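Local coordinates for Low molecular weight heat shock protein (Xanthomonas axonopodis pv. citri, PDB 3GT6), which is a small heat shock protein that acts as a molecular chaperone in the stress response, probably by holding unfolding proteins as an oligomer, at residues Asn17-Tyr22 against Ile97-Ala102; Val35-Gly40 against Phe73-Ser78. One frame throughout, in Å; residues are numbered along the deposited sequence.

Both interactions lie toward the same end of an alpha-crystallin sandwich, their centres about 10 Å apart, but in different sheets. Interaction 1 joins two neighbouring strands, 18-24 and 92-98, by regular antiparallel pairing and buries 352 Å²; Phe19, Leu21 and Ile97 are buried there, while Asn17 is exposed. Interaction 2 buries 142 Å² at the surface, where the turn after strand 34-38 reaches the residue just past strand 67-74 through a single backbone bond and a light apolar touch. The two contacts meet directly: Arg100 N approaches Ser78 O at 2.6 Å, a probable hydrogen bond, and the Phe19 ring packs on Ser78. Leu75 packs on Ile97, so apolar side chains connect them too.

Interaction 1: Asn17-Tyr22 against Ile97-Ala102; sequences NHFVLY and IPKRPA
The ring of Phe19 and the aliphatic chain of Lys99 cross at about a right angle, with Phe19 CE2 3.7 Å from Lys99 CG and Lys99 CE also near the ring's outer atoms. The approach is oblique to the ring. A chi1 of -66° sets the Phe19 ring beside its own backbone N, and Ile97 O lies at the ring's edge, in its plane. That oxygen is already an acceptor for Phe19 N at 2.6 Å, and Ile97 N returns a bond to Phe19 O at 2.8 Å, so the two residues form an antiparallel hydrogen-bonded pair. On the same face as Phe19, Leu21 CD1 meets Ile97 CD1 at 3.9 Å.

The opposite face carries His18 and Pro98, a non-hydrogen-bonded pair whose CA atoms lie 3.9 Å apart. With chi1 at 68°, His18 CG sits between its backbone N and carbonyl carbon, and ND1 donates to Asn17 OD1 at 2.7 Å. This bond is nearly straight (172° at the hydrogen) and lies in the imidazole plane, which should restrain the ring's rotation. Beyond the regular pairing, Lys99 N donates to Asn17 O at 2.8 Å; a water gives a second bond to Asn17 O and another to Lys99 O. The Lys99 amine makes a salt bridge with Glu14 and a bond to Val16 O.

In the four-strand antiparallel sheet, 18-24 and 92-98 are the two inner strands, flanked by 10-14 and 85-89; Leu21 and Ile97 face Leu42 of strand 41-48 in the other sheet.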
ATOM      1  N   ASN A  17      12.024   1.017  24.216  1.00 21.14           N
ATOM      2  CA  ASN A  17      11.366   2.176  24.817  1.00 21.88           C
ATOM      3  C   ASN A  17      10.213   2.729  23.982  1.00 21.07           C
ATOM      4  O   ASN A  17       9.680   3.795  24.277  1.00 21.18           O
ATOM      5  CB  ASN A  17      12.416   3.251  25.150  1.00 22.22           C
ATOM      6  CG  ASN A  17      13.143   3.721  23.902  1.00 28.86           C
ATOM      7  OD1 ASN A  17      12.666   3.474  22.762  1.00 32.02           O
ATOM      8  ND2 ASN A  17      14.291   4.370  24.072  1.00 31.37           N
ATOM      9  N   HIS A  18       9.798   1.992  22.953  1.00 18.99           N
ATOM     10  CA  HIS A  18       8.710   2.502  22.167  1.00 19.52           C
ATOM     11  C   HIS A  18       8.064   1.392  21.382  1.00 18.91           C
ATOM     12  O   HIS A  18       8.620   0.297  21.245  1.00 17.71           O
ATOM     13  CB  HIS A  18       9.221   3.658  21.248  1.00 19.62           C
ATOM     14  CG  HIS A  18      10.147   3.196  20.171  1.00 19.76           C
ATOM     15  ND1 HIS A  18      11.489   2.963  20.382  1.00 20.89           N
ATOM     16  CD2 HIS A  18       9.923   2.927  18.857  1.00 19.28           C
ATOM     17  CE1 HIS A  18      12.054   2.567  19.256  1.00 17.78           C
ATOM     18  NE2 HIS A  18      11.127   2.560  18.313  1.00 22.16           N
ATOM     19  N   PHE A  19       6.877   1.674  20.875  1.00 17.99           N
ATOM     20  CA  PHE A  19       6.280   0.778  19.944  1.00 17.34           C
ATOM     21  C   PHE A  19       6.306   1.445  18.610  1.00 16.95           C
ATOM     22  O   PHE A  19       6.275   2.665  18.513  1.00 16.57           O
ATOM     23  CB  PHE A  19       4.825   0.490  20.306  1.00 15.47           C
ATOM     24  CG  PHE A  19       4.660  -0.243  21.582  1.00 19.15           C
ATOM     25  CD1 PHE A  19       4.460  -1.634  21.567  1.00 19.39           C
ATOM     26  CD2 PHE A  19       4.704   0.441  22.818  1.00 16.32           C
ATOM     27  CE1 PHE A  19       4.272  -2.342  22.786  1.00 22.85           C
ATOM     28  CE2 PHE A  19       4.529  -0.237  24.003  1.00 21.22           C
ATOM     29  CZ  PHE A  19       4.311  -1.658  24.004  1.00 20.12           C
ATOM     30  N   VAL A  20       6.298   0.629  17.566  1.00 17.01           N
ATOM     31  CA  VAL A  20       6.088   1.127  16.223  1.00 16.97           C
ATOM     32  C   VAL A  20       5.078   0.206  15.572  1.00 17.81           C
ATOM     33  O   VAL A  20       5.216  -1.025  15.660  1.00 16.23           O
ATOM     34  CB  VAL A  20       7.334   1.029  15.379  1.00 17.12           C
ATOM     35  CG1 VAL A  20       7.103   1.879  14.135  1.00 12.78           C
ATOM     36  CG2 VAL A  20       8.507   1.650  16.082  1.00 18.07           C
ATOM     37  N   LEU A  21       4.088   0.807  14.938  1.00 17.84           N
ATOM     38  CA  LEU A  21       3.172   0.087  14.059  1.00 16.97           C
ATOM     39  C   LEU A  21       3.438   0.606  12.697  1.00 16.03           C
ATOM     40  O   LEU A  21       3.618   1.790  12.476  1.00 16.53           O
ATOM     41  CB  LEU A  21       1.688   0.291  14.411  1.00 16.78           C
ATOM     42  CG  LEU A  21       1.221  -0.079  15.800  1.00 16.45           C
ATOM     43  CD1 LEU A  21       1.615   1.033  16.775  1.00 13.07           C
ATOM     44  CD2 LEU A  21      -0.286  -0.280  15.813  1.00 17.08           C
ATOM     45  N   TYR A  22       3.532  -0.306  11.763  1.00 15.53           N
ATOM     46  CA  TYR A  22       3.672   0.073  10.355  1.00 15.75           C
ATOM     47  C   TYR A  22       2.440  -0.454   9.643  1.00 15.31           C
ATOM     48  O   TYR A  22       2.215  -1.661   9.689  1.00 15.45           O
ATOM     49  CB  TYR A  22       4.846  -0.713   9.767  1.00 16.03           C
ATOM     50  CG  TYR A  22       6.122  -0.530  10.563  1.00 18.35           C
ATOM     51  CD1 TYR A  22       6.995   0.507  10.267  1.00 15.42           C
ATOM     52  CD2 TYR A  22       6.471  -1.425  11.590  1.00 22.24           C
ATOM     53  CE1 TYR A  22       8.172   0.698  10.973  1.00 17.26           C
ATOM     54  CE2 TYR A  22       7.658  -1.258  12.305  1.00 19.74           C
ATOM     55  CZ  TYR A  22       8.491  -0.178  11.992  1.00 19.51           C
ATOM     56  OH  TYR A  22       9.655   0.019  12.665  1.00 22.45           O
ATOM     57  N   ILE A  97       5.006   5.079  19.292  1.00 15.41           N
ATOM     58  CA  ILE A  97       4.405   5.329  20.580  1.00 15.97           C
ATOM     59  C   ILE A  97       5.476   5.015  21.626  1.00 17.18           C
ATOM     60  O   ILE A  97       5.887   3.886  21.777  1.00 18.95           O
ATOM     61  CB  ILE A  97       3.266   4.443  20.812  1.00 15.04           C
ATOM     62  CG1 ILE A  97       2.374   4.421  19.557  1.00 14.13           C
ATOM     63  CG2 ILE A  97       2.567   4.940  22.001  1.00 15.26           C
ATOM     64  CD1 ILE A  97       1.145   3.556  19.687  1.00 10.90           C
ATOM     65  N   PRO A  98       5.960   6.023  22.334  1.00 18.48           N
ATOM     66  CA  PRO A  98       6.909   5.723  23.407  1.00 19.11           C
ATOM     67  C   PRO A  98       6.236   4.936  24.493  1.00 20.55           C
ATOM     68  O   PRO A  98       5.018   4.949  24.650  1.00 20.52           O
ATOM     69  CB  PRO A  98       7.261   7.078  23.974  1.00 19.49           C
ATOM     70  CG  PRO A  98       6.268   8.047  23.462  1.00 18.00           C
ATOM     71  CD  PRO A  98       5.428   7.389  22.401  1.00 19.13           C
ATOM     72  N   LYS A  99       7.047   4.192  25.216  1.00 23.69           N
ATOM     73  CA  LYS A  99       6.546   3.572  26.440  1.00 26.36           C
ATOM     74  C   LYS A  99       6.616   4.543  27.598  1.00 28.16           C
ATOM     75  O   LYS A  99       7.535   5.371  27.669  1.00 27.78           O
ATOM     76  CB  LYS A  99       7.371   2.376  26.763  1.00 25.51           C
ATOM     77  CG  LYS A  99       7.324   1.327  25.761  1.00 26.56           C
ATOM     78  CD  LYS A  99       8.185   0.195  26.308  1.00 28.56           C
ATOM     79  CE  LYS A  99       8.075  -0.936  25.404  1.00 26.72           C
ATOM     80  NZ  LYS A  99       8.838  -2.016  25.978  1.00 21.97           N
ATOM     81  N   ARG A 100       5.607   4.455  28.462  1.00 32.93           N
ATOM     82  CA  ARG A 100       5.527   5.124  29.752  1.00 37.62           C
ATOM     83  C   ARG A 100       6.847   4.939  30.530  1.00 42.46           C
ATOM     84  O   ARG A 100       7.528   3.897  30.406  1.00 41.11           O
ATOM     85  CB  ARG A 100       4.336   4.567  30.561  1.00 38.03           C
ATOM     86  CG  ARG A 100       2.957   5.000  29.981  1.00 39.03           C
ATOM     87  CD  ARG A 100       1.670   4.430  30.631  1.00 39.76           C
ATOM     88  NE  ARG A 100       0.554   4.555  29.667  1.00 45.86           N
ATOM     89  CZ  ARG A 100      -0.049   5.714  29.282  1.00 49.68           C
ATOM     90  NH1 ARG A 100      -1.033   5.704  28.355  1.00 41.80           N
ATOM     91  NH2 ARG A 100       0.334   6.912  29.779  1.00 48.38           N
ATOM     92  N   PRO A 101       7.252   5.991  31.287  1.00 47.20           N
ATOM     93  CA  PRO A 101       8.261   5.778  32.338  1.00 50.42           C
ATOM     94  C   PRO A 101       7.800   4.701  33.370  1.00 52.90           C
ATOM     95  O   PRO A 101       8.600   3.812  33.701  1.00 54.03           O
ATOM     96  CB  PRO A 101       8.413   7.184  32.961  1.00 50.74           C
ATOM     97  CG  PRO A 101       7.976   8.168  31.821  1.00 49.28           C
ATOM     98  CD  PRO A 101       6.812   7.416  31.223  1.00 48.14           C
ATOM     99  N   ALA A 102       6.527   4.744  33.827  1.00 55.54           N
ATOM    100  CA  ALA A 102       5.994   3.717  34.789  1.00 57.06           C
ATOM    101  C   ALA A 102       4.876   2.829  34.204  1.00 57.75           C
ATOM    102  O   ALA A 102       3.966   3.310  33.510  1.00 58.32           O
ATOM    103  CB  ALA A 102       5.563   4.353  36.200  1.00 57.32           C
TER
HETATM  104  O   HOH W   1       9.895   5.911  26.449  1.00 38.99           O

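Interaction 2: Val35-Gly40 against Phe73-Ser78; sequences VQMDKG and FALPDS
Gly40 O accepts a hydrogen bond from Leu75 N at 3.1 Å, with the donor almost in line with the carbonyl. The angle at the hydrogen is only 140°, so the bond is bent at the donor end. Around it the same oxygen lies 3.9 Å from Leu75 CB, and the glycine and leucine CA atoms are the nearest pair of the two backbones, at 5.7 Å.

Leu75 directs CB toward 35-40. Its CG lies beside the backbone N; its CD1 methyl lies against Ile97, and the side chain also touches Leu42. Met37 arrives from strand 34-38 with its terminal methyl: CE comes to 4.4 Å from Leu75 CB, a loose apolar touch. Met37 runs extended from CA to SD, and the last torsion (92°) swings CE out of that line, to the side of Leu75. Leu42, on strand 41-48, touches both Met37 and Leu75.

Lys39 and Gly40, both with positive phi (89° at the glycine), carry the chain round from strand 34-38 to strand 41-48. One bent backbone bond with slight apolar cover implies a modest tie, set by main-chain shape more than by side-chain chemistry.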
ATOM      1  N   VAL A  35      -5.517   7.985  13.810  1.00 18.88           N
ATOM      2  CA  VAL A  35      -4.795   7.097  14.664  1.00 20.15           C
ATOM      3  C   VAL A  35      -5.023   7.560  16.078  1.00 21.97           C
ATOM      4  O   VAL A  35      -4.626   8.674  16.437  1.00 23.51           O
ATOM      5  CB  VAL A  35      -3.273   7.180  14.381  1.00 18.13           C
ATOM      6  CG1 VAL A  35      -2.516   6.366  15.402  1.00 16.20           C
ATOM      7  CG2 VAL A  35      -2.978   6.714  12.982  1.00 16.31           C
ATOM      8  N   GLN A  36      -5.632   6.722  16.895  1.00 21.52           N
ATOM      9  CA  GLN A  36      -5.796   7.117  18.284  1.00 22.70           C
ATOM     10  C   GLN A  36      -5.738   5.935  19.154  1.00 21.03           C
ATOM     11  O   GLN A  36      -5.795   4.806  18.668  1.00 19.86           O
ATOM     12  CB  GLN A  36      -7.087   7.846  18.539  1.00 24.46           C
ATOM     13  CG  GLN A  36      -8.272   7.202  18.034  1.00 29.94           C
ATOM     14  CD  GLN A  36      -9.412   8.208  18.085  1.00 41.23           C
ATOM     15  OE1 GLN A  36      -9.351   9.280  17.452  1.00 45.35           O
ATOM     16  NE2 GLN A  36     -10.419   7.909  18.894  1.00 41.21           N
ATOM     17  N   MET A  37      -5.474   6.203  20.416  1.00 20.66           N
ATOM     18  CA  MET A  37      -5.553   5.192  21.449  1.00 23.10           C
ATOM     19  C   MET A  37      -6.630   5.562  22.417  1.00 24.26           C
ATOM     20  O   MET A  37      -6.751   6.715  22.846  1.00 24.66           O
ATOM     21  CB  MET A  37      -4.248   5.109  22.234  1.00 23.04           C
ATOM     22  CG  MET A  37      -3.399   4.028  21.783  1.00 25.18           C
ATOM     23  SD  MET A  37      -1.869   3.892  22.657  1.00 27.22           S
ATOM     24  CE  MET A  37      -2.356   2.760  23.908  1.00 22.26           C
ATOM     25  N   ASP A  38      -7.382   4.571  22.828  1.00 25.38           N
ATOM     26  CA  ASP A  38      -8.425   4.811  23.754  1.00 27.61           C
ATOM     27  C   ASP A  38      -8.437   3.581  24.635  1.00 26.28           C
ATOM     28  O   ASP A  38      -8.611   2.465  24.155  1.00 24.97           O
ATOM     29  CB  ASP A  38      -9.755   4.994  23.014  1.00 30.68           C
ATOM     30  CG  ASP A  38     -10.928   5.316  23.994  1.00 38.08           C
ATOM     31  OD1 ASP A  38     -10.707   6.049  25.009  1.00 43.89           O
ATOM     32  OD2 ASP A  38     -12.041   4.816  23.744  1.00 40.96           O
ATOM     33  N   LYS A  39      -8.105   3.766  25.903  1.00 24.46           N
ATOM     34  CA  LYS A  39      -8.169   2.668  26.879  1.00 25.24           C
ATOM     35  C   LYS A  39      -7.329   1.468  26.423  1.00 22.38           C
ATOM     36  O   LYS A  39      -7.762   0.315  26.462  1.00 20.73           O
ATOM     37  CB  LYS A  39      -9.640   2.253  27.058  1.00 25.37           C
ATOM     38  CG  LYS A  39     -10.471   3.200  28.005  1.00 33.48           C
ATOM     39  CD  LYS A  39     -11.994   3.118  27.585  1.00 42.16           C
ATOM     40  CE  LYS A  39     -12.978   3.743  28.647  1.00 48.45           C
ATOM     41  NZ  LYS A  39     -12.282   4.792  29.540  1.00 47.78           N
ATOM     42  N   GLY A  40      -6.136   1.766  25.963  1.00 20.85           N
ATOM     43  CA  GLY A  40      -5.209   0.760  25.590  1.00 19.06           C
ATOM     44  C   GLY A  40      -5.348   0.354  24.167  1.00 18.11           C
ATOM     45  O   GLY A  40      -4.493  -0.340  23.685  1.00 21.32           O
ATOM     46  N   PHE A  73      -5.574  -2.623  17.865  1.00 16.13           N
ATOM     47  CA  PHE A  73      -4.637  -3.512  18.490  1.00 17.15           C
ATOM     48  C   PHE A  73      -4.679  -3.167  19.968  1.00 17.66           C
ATOM     49  O   PHE A  73      -4.785  -2.000  20.310  1.00 16.51           O
ATOM     50  CB  PHE A  73      -3.274  -3.246  17.898  1.00 15.47           C
ATOM     51  CG  PHE A  73      -3.264  -3.434  16.413  1.00 17.90           C
ATOM     52  CD1 PHE A  73      -3.330  -4.710  15.873  1.00 16.08           C
ATOM     53  CD2 PHE A  73      -3.321  -2.338  15.556  1.00 14.82           C
ATOM     54  CE1 PHE A  73      -3.397  -4.916  14.484  1.00 15.18           C
ATOM     55  CE2 PHE A  73      -3.411  -2.545  14.174  1.00 13.84           C
ATOM     56  CZ  PHE A  73      -3.422  -3.859  13.656  1.00 15.97           C
ATOM     57  N   ALA A  74      -4.617  -4.190  20.821  1.00 16.16           N
ATOM     58  CA  ALA A  74      -4.749  -3.977  22.215  1.00 16.07           C
ATOM     59  C   ALA A  74      -3.302  -3.896  22.649  1.00 16.16           C
ATOM     60  O   ALA A  74      -2.640  -4.911  22.881  1.00 18.09           O
ATOM     61  CB  ALA A  74      -5.489  -5.183  22.842  1.00 15.52           C
ATOM     62  N   LEU A  75      -2.761  -2.691  22.699  1.00 15.27           N
ATOM     63  CA  LEU A  75      -1.368  -2.544  22.980  1.00 14.52           C
ATOM     64  C   LEU A  75      -1.148  -2.695  24.505  1.00 16.04           C
ATOM     65  O   LEU A  75      -2.069  -2.492  25.281  1.00 16.17           O
ATOM     66  CB  LEU A  75      -0.871  -1.175  22.557  1.00 14.21           C
ATOM     67  CG  LEU A  75      -0.809  -1.014  21.022  1.00 15.85           C
ATOM     68  CD1 LEU A  75      -0.075   0.274  20.761  1.00 18.92           C
ATOM     69  CD2 LEU A  75      -0.022  -2.177  20.530  1.00 17.20           C
ATOM     70  N   PRO A  76       0.061  -3.043  24.920  1.00 17.13           N
ATOM     71  CA  PRO A  76       0.309  -3.154  26.387  1.00 18.60           C
ATOM     72  C   PRO A  76       0.142  -1.805  27.077  1.00 20.40           C
ATOM     73  O   PRO A  76       0.218  -0.754  26.404  1.00 20.43           O
ATOM     74  CB  PRO A  76       1.785  -3.605  26.478  1.00 16.64           C
ATOM     75  CG  PRO A  76       2.065  -4.246  25.111  1.00 20.43           C
ATOM     76  CD  PRO A  76       1.250  -3.370  24.117  1.00 14.51           C
ATOM     77  N   ASP A  77      -0.068  -1.840  28.400  1.00 21.55           N
ATOM     78  CA  ASP A  77      -0.262  -0.664  29.243  1.00 23.53           C
ATOM     79  C   ASP A  77       0.937   0.286  29.171  1.00 22.91           C
ATOM     80  O   ASP A  77       0.787   1.430  29.519  1.00 23.02           O
ATOM     81  CB  ASP A  77      -0.307  -1.061  30.723  1.00 25.05           C
ATOM     82  CG  ASP A  77      -1.470  -1.906  31.054  1.00 32.42           C
ATOM     83  OD1 ASP A  77      -2.391  -2.043  30.195  1.00 32.23           O
ATOM     84  OD2 ASP A  77      -1.434  -2.474  32.175  1.00 36.22           O
ATOM     85  N   SER A  78       2.126  -0.232  28.826  1.00 20.57           N
ATOM     86  CA  SER A  78       3.304   0.594  28.746  1.00 20.96           C
ATOM     87  C   SER A  78       3.267   1.597  27.612  1.00 21.66           C
ATOM     88  O   SER A  78       4.097   2.538  27.623  1.00 21.75           O
ATOM     89  CB  SER A  78       4.551  -0.254  28.570  1.00 21.36           C
ATOM     90  OG  SER A  78       4.506  -0.956  27.320  1.00 21.18           O
TER